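Local coordinates for type IV secretion system protein VirB11 (Brucella suis, PDB 2GZA) that hydrolyses ATP as a hexameric P-loop ATPase of the type IV secretion system, which could be required to establish the bacterium's replication niche in the host, at residues N64-Y67 with E68-I71; D82-S86 with D87-V91; T349-A352 with L353-Q356. One frame throughout, in Å; residues are numbered along the deposited sequence.

Interaction 1: residues N64-Y67 with E68-I71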
# COMPACT_ATOMS: atom_id res chain seq x y z
N ASN C 64 -37.24 44.93 14.22
CA ASN C 64 -38.35 44.08 13.80
C ASN C 64 -37.88 42.78 13.11
O ASN C 64 -38.52 42.27 12.18
CB ASN C 64 -39.36 44.90 12.96
CG ASN C 64 -39.90 46.13 13.74
OD1 ASN C 64 -40.50 45.99 14.81
ND2 ASN C 64 -39.68 47.32 13.19
N LEU C 65 -36.76 42.25 13.62
CA LEU C 65 -36.13 41.04 13.11
C LEU C 65 -35.78 40.14 14.30
O LEU C 65 -34.61 39.98 14.66
CB LEU C 65 -34.88 41.41 12.30
CG LEU C 65 -34.12 40.36 11.50
CD1 LEU C 65 -34.91 39.92 10.28
CD2 LEU C 65 -32.78 40.92 11.09
N ASP C 66 -36.79 39.58 14.93
CA ASP C 66 -36.53 38.78 16.13
C ASP C 66 -36.14 37.35 15.82
O ASP C 66 -36.01 36.96 14.66
CB ASP C 66 -37.66 38.89 17.15
CG ASP C 66 -39.01 38.54 16.58
OD1 ASP C 66 -39.08 38.10 15.41
OD2 ASP C 66 -40.01 38.72 17.30
N TYR C 67 -35.89 36.58 16.88
CA TYR C 67 -35.50 35.18 16.79
C TYR C 67 -36.49 34.36 15.97
O TYR C 67 -36.09 33.63 15.06
CB TYR C 67 -35.33 34.60 18.21
CG TYR C 67 -34.88 33.16 18.30
CD1 TYR C 67 -33.54 32.81 18.14
CD2 TYR C 67 -35.79 32.15 18.58
CE1 TYR C 67 -33.12 31.48 18.23
CE2 TYR C 67 -35.39 30.82 18.68
CZ TYR C 67 -34.06 30.49 18.50
OH TYR C 67 -33.68 29.17 18.61
N GLU C 68 -37.78 34.52 16.26
CA GLU C 68 -38.85 33.74 15.63
C GLU C 68 -38.95 33.96 14.12
O GLU C 68 -39.23 33.03 13.36
CB GLU C 68 -40.20 34.01 16.31
CG GLU C 68 -40.21 33.81 17.83
CD GLU C 68 -39.66 32.45 18.27
OE1 GLU C 68 -40.03 31.42 17.66
OE2 GLU C 68 -38.86 32.41 19.24
N HIS C 69 -38.72 35.20 13.69
CA HIS C 69 -38.59 35.57 12.28
C HIS C 69 -37.57 34.69 11.56
O HIS C 69 -37.83 34.17 10.47
CB HIS C 69 -38.10 37.02 12.18
CG HIS C 69 -39.15 38.01 11.78
ND1 HIS C 69 -40.18 38.39 12.61
CD2 HIS C 69 -39.31 38.72 10.63
CE1 HIS C 69 -40.93 39.28 11.99
NE2 HIS C 69 -40.43 39.50 10.79
N LEU C 70 -36.40 34.56 12.18
CA LEU C 70 -35.27 33.83 11.61
C LEU C 70 -35.50 32.33 11.60
O LEU C 70 -35.07 31.64 10.68
CB LEU C 70 -33.98 34.16 12.37
CG LEU C 70 -33.65 35.63 12.64
CD1 LEU C 70 -32.60 35.75 13.74
CD2 LEU C 70 -33.21 36.37 11.37
N ILE C 71 -36.20 31.83 12.63
CA ILE C 71 -36.61 30.44 12.71
C ILE C 71 -37.46 30.12 11.49
O ILE C 71 -37.18 29.17 10.74
CB ILE C 71 -37.40 30.14 14.04
CG1 ILE C 71 -36.49 30.21 15.27
CG2 ILE C 71 -38.13 28.78 13.98
CD1 ILE C 71 -35.51 29.06 15.43
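Asn64 meets His69 through its backbone, at the N-terminal cap of helix 67-81: its carbonyl O lies over one face of the imidazole, offset toward the rim and nearest NE2. Next along, Leu65 turns into the protein, where CD1 reaches CD2 of Leu70 at 4.1 Å. The two leucines cross at about a right angle, and both also rest on Val43 of strand 40-43, an apolar setting that suits branched aliphatic chains.

Asp66 is the N-cap. With chi1 at 54°, its carboxylate folds back over the first turn, and OD1 accepts a weak capping bond from His69 N at 3.4 Å. The same oxygen takes a second weak bond, 3.0 Å from His69 ND1, with the carboxylate and imidazole planes 60° apart. A short acidic residue fits here, since its negative charge lies beside amides that have no preceding turn to bond to and probably interacts favourably with the helix dipole.

Tyr67 begins the helix, its carbonyl O receiving Ile71 N at 3.0 Å in the carbonyl plane. Its CG lies anti to the backbone N, which sets the ring beside Ile71, and the ring also rests on Pro107. Glu68 OE2 approaches the ring edge in plane, 3.2 Å from Tyr67 CD2. Over a face of the same ring, Ile71 CG1 makes a CH-pi contact 4.1 Å from the centroid, 28° off the normal.

Interaction 2: residues D82-S86 with D87-V91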
# COMPACT_ATOMS: atom_id res chain seq x y z
N ASP C 82 -36.81 21.50 -0.24
CA ASP C 82 -37.37 20.27 0.34
C ASP C 82 -36.35 19.60 1.27
O ASP C 82 -35.83 18.51 0.98
CB ASP C 82 -37.89 19.30 -0.72
CG ASP C 82 -38.86 18.27 -0.15
OD1 ASP C 82 -38.69 17.84 1.01
OD2 ASP C 82 -39.81 17.89 -0.87
N GLN C 83 -36.07 20.28 2.37
CA GLN C 83 -35.18 19.78 3.41
C GLN C 83 -35.75 20.18 4.76
O GLN C 83 -36.83 20.75 4.84
CB GLN C 83 -33.77 20.33 3.24
CG GLN C 83 -32.94 19.60 2.20
CD GLN C 83 -31.47 19.91 2.32
OE1 GLN C 83 -30.81 19.50 3.29
NE2 GLN C 83 -30.94 20.64 1.35
N ASP C 84 -35.01 19.87 5.82
CA ASP C 84 -35.46 20.18 7.17
C ASP C 84 -34.36 20.85 7.99
O ASP C 84 -33.25 20.33 8.11
CB ASP C 84 -35.99 18.92 7.88
CG ASP C 84 -35.00 17.75 7.84
OD1 ASP C 84 -34.53 17.40 6.74
OD2 ASP C 84 -34.70 17.19 8.92
N ILE C 85 -34.70 22.01 8.52
CA ILE C 85 -33.85 22.67 9.49
C ILE C 85 -34.46 22.45 10.88
O ILE C 85 -35.24 23.26 11.39
CB ILE C 85 -33.59 24.17 9.18
CG1 ILE C 85 -32.59 24.75 10.20
CG2 ILE C 85 -34.88 24.97 9.17
CD1 ILE C 85 -31.66 25.78 9.62
N SER C 86 -34.09 21.32 11.44
CA SER C 86 -34.49 20.88 12.75
C SER C 86 -33.32 21.11 13.67
O SER C 86 -32.26 21.57 13.26
CB SER C 86 -34.89 19.40 12.73
OG SER C 86 -33.84 18.60 12.20
N ASP C 87 -33.52 20.76 14.94
CA ASP C 87 -32.51 20.85 15.97
C ASP C 87 -31.53 19.65 15.88
O ASP C 87 -30.49 19.64 16.54
CB ASP C 87 -33.22 21.03 17.33
CG ASP C 87 -32.57 20.32 18.48
OD1 ASP C 87 -33.21 19.40 19.04
OD2 ASP C 87 -31.42 20.68 18.83
N SER C 88 -31.85 18.67 15.01
CA SER C 88 -30.98 17.52 14.69
C SER C 88 -30.36 17.66 13.29
O SER C 88 -29.54 16.84 12.87
CB SER C 88 -31.74 16.20 14.84
OG SER C 88 -33.01 16.27 14.20
N ARG C 89 -30.76 18.74 12.60
CA ARG C 89 -30.16 19.14 11.33
C ARG C 89 -30.12 20.68 11.28
O ARG C 89 -30.96 21.31 10.65
CB ARG C 89 -30.91 18.56 10.14
CG ARG C 89 -30.51 17.11 9.84
CD ARG C 89 -31.28 16.49 8.69
NE ARG C 89 -30.73 15.19 8.34
CZ ARG C 89 -31.33 14.29 7.57
NH1 ARG C 89 -32.53 14.53 7.05
NH2 ARG C 89 -30.73 13.14 7.31
N PRO C 90 -29.14 21.27 11.99
CA PRO C 90 -29.09 22.71 12.20
C PRO C 90 -28.25 23.54 11.21
O PRO C 90 -28.18 24.76 11.36
CB PRO C 90 -28.49 22.82 13.61
CG PRO C 90 -27.84 21.45 13.89
CD PRO C 90 -28.04 20.60 12.68
N VAL C 91 -27.62 22.89 10.24
CA VAL C 91 -26.85 23.61 9.22
C VAL C 91 -27.51 23.42 7.85
O VAL C 91 -27.73 22.30 7.41
CB VAL C 91 -25.37 23.17 9.21
CG1 VAL C 91 -24.63 23.81 8.05
CG2 VAL C 91 -24.72 23.55 10.53
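Two serine hydroxyls face each other across a type I beta turn, Ser86 OG lying 3.2 Å from Ser88 OG in a hydrogen bond that either could donate. Both oxygens sit between their own backbone N and carbonyl carbon (chi1 55° and 47°), a placement that turns the two short side chains toward one another. Serine suits the bend because its short hydroxyl can reach a neighbour two residues on.

The backbone closes the turn, with Asp87 and Ser88 at its corners, through a weak bond from Arg89 N to Ser86 O at 3.3 Å. One residue earlier, Ile85 CA directs its hydrogen at Arg89 O, 3.4 Å away, a CA-H...O contact that brings the two arms of the turn together beside Ser86.

Farther out, Asp84 and Arg89 form a long salt bridge, with OD1 of Asp84 3.5 Å from NH1 of Arg89. The carboxylate oxygen meets the guanidinium at its edge and near its plane, although the two planes are 61° apart. The arginine is extended from CG to NE, which lets its charged end run back to the aspartate while its CD passes 3.5 Å from Asp84 OD2.

This turn links helix 67-81, closed at Asp82 by a Schellman motif, to strand 91-95, outermost in the sheet within this chain. Ile85 packs on Thr75 and Ala78 of that helix and on Ile104 of strand 101-105, while Pro90 bonds through its backbone to Arg106.

Interaction 3: residues T349-A352 with L353-Q356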
# COMPACT_ATOMS: atom_id res chain seq x y z
N THR C 349 11.23 28.14 5.03
CA THR C 349 10.94 26.76 4.65
C THR C 349 9.59 26.71 3.97
O THR C 349 9.41 26.00 2.99
CB THR C 349 11.07 25.78 5.86
OG1 THR C 349 12.37 25.90 6.44
CG2 THR C 349 10.87 24.33 5.43
N LYS C 350 8.65 27.48 4.49
CA LYS C 350 7.43 27.73 3.76
C LYS C 350 7.84 28.08 2.31
O LYS C 350 7.33 27.50 1.37
CB LYS C 350 6.63 28.85 4.41
CG LYS C 350 5.28 29.07 3.81
CD LYS C 350 4.50 30.05 4.63
CE LYS C 350 3.29 30.52 3.86
NZ LYS C 350 2.23 30.97 4.77
N ARG C 351 8.80 28.98 2.17
CA ARG C 351 9.25 29.48 0.87
C ARG C 351 9.84 28.37 0.00
O ARG C 351 9.27 28.02 -1.03
CB ARG C 351 10.27 30.60 1.04
CG ARG C 351 10.39 31.52 -0.16
CD ARG C 351 9.28 32.56 -0.17
NE ARG C 351 8.74 32.75 -1.51
CZ ARG C 351 7.56 32.30 -1.93
NH1 ARG C 351 6.76 31.64 -1.11
NH2 ARG C 351 7.18 32.53 -3.18
N ALA C 352 10.99 27.84 0.43
CA ALA C 352 11.67 26.78 -0.29
C ALA C 352 10.66 25.74 -0.78
O ALA C 352 10.52 25.53 -1.99
CB ALA C 352 12.74 26.14 0.58
N LEU C 353 9.94 25.13 0.16
CA LEU C 353 8.89 24.15 -0.10
C LEU C 353 7.90 24.56 -1.19
O LEU C 353 7.69 23.82 -2.15
CB LEU C 353 8.12 23.85 1.19
CG LEU C 353 8.46 22.64 2.07
CD1 LEU C 353 9.94 22.27 2.09
CD2 LEU C 353 7.96 22.91 3.48
N SER C 354 7.28 25.73 -1.04
CA SER C 354 6.26 26.19 -1.99
C SER C 354 6.84 26.47 -3.37
O SER C 354 6.11 26.60 -4.35
CB SER C 354 5.53 27.43 -1.46
OG SER C 354 6.42 28.51 -1.29
N LEU C 355 8.16 26.54 -3.43
CA LEU C 355 8.88 26.86 -4.65
C LEU C 355 9.59 25.62 -5.19
O LEU C 355 10.13 25.64 -6.30
CB LEU C 355 9.90 27.96 -4.36
CG LEU C 355 9.89 29.22 -5.21
CD1 LEU C 355 8.58 29.99 -5.06
CD2 LEU C 355 11.06 30.09 -4.81
N GLN C 356 9.55 24.54 -4.40
CA GLN C 356 10.38 23.35 -4.60
C GLN C 356 10.00 22.57 -5.85
O GLN C 356 10.08 22.00 -6.94
CB GLN C 356 10.31 22.46 -3.37
CG GLN C 356 11.43 21.45 -3.21
CD GLN C 356 11.35 20.69 -1.89
OE1 GLN C 356 10.26 20.49 -1.34
NE2 GLN C 356 12.50 20.26 -1.37
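Ser354 OG lies between two carbonyl oxygens of the preceding helical turn, 2.9 Å from Arg351 O and 3.0 Å from Lys350 O. Its single proton can serve either, and the choice is not settled. With chi1 at 62°, the side chain folds back along the helix; serine suits this place because its hydroxyl can reach a helical carbonyl. Lys350 O also receives the backbone bond from Ser354 N, at 160° about the hydrogen.

Leu355 N bonds to Ala352 O at 2.9 Å, an i-3 bond of 3-10 type with the donor well above the carbonyl plane, and its bond to Arg351 O is weak.

Arg351 bends at chi2 and chi3, bringing its guanidinium under Leu355, whose CD1 lies over one face, 3.5 Å from Arg351 NH2; NE and NH2 make weak hydrogen bonds to Ser147 O and Lys146 O. Thr349 and Leu353 run side by side, CG2 of Thr349 3.8 Å from CD2 of Leu353, an apolar flank, while Thr349 OG1 serves Asp346.

Helix 347-355 follows strand 339-345 and packs against helix 311-321, where Leu353 touches Tyr319 and Ser354 touches Leu320; Lys350 forms a salt bridge with Asp323, just beyond that helix.

Overall arrangement
Interactions 1 and 2 bracket helix 67-81: the first caps its start, the second makes the turn that follows its end and leads into strand 91-95. Their centres are about 17 Å apart and their nearest atoms about 5 Å, without touching. Both ends of the helix meet the six-stranded antiparallel sheet, through Leu70 on Val43 of strand 40-43 and Ile85 on Ile104 of strand 101-105. Interaction 3 belongs to the final modelled helix, on the opposite side of the chain's centre, about 49 Å from interaction 1 and about 43 Å from interaction 2, centre to centre. None lies at the predicted ATP-binding P-loop, residues 182-189; each is local packing at a helix end or turn.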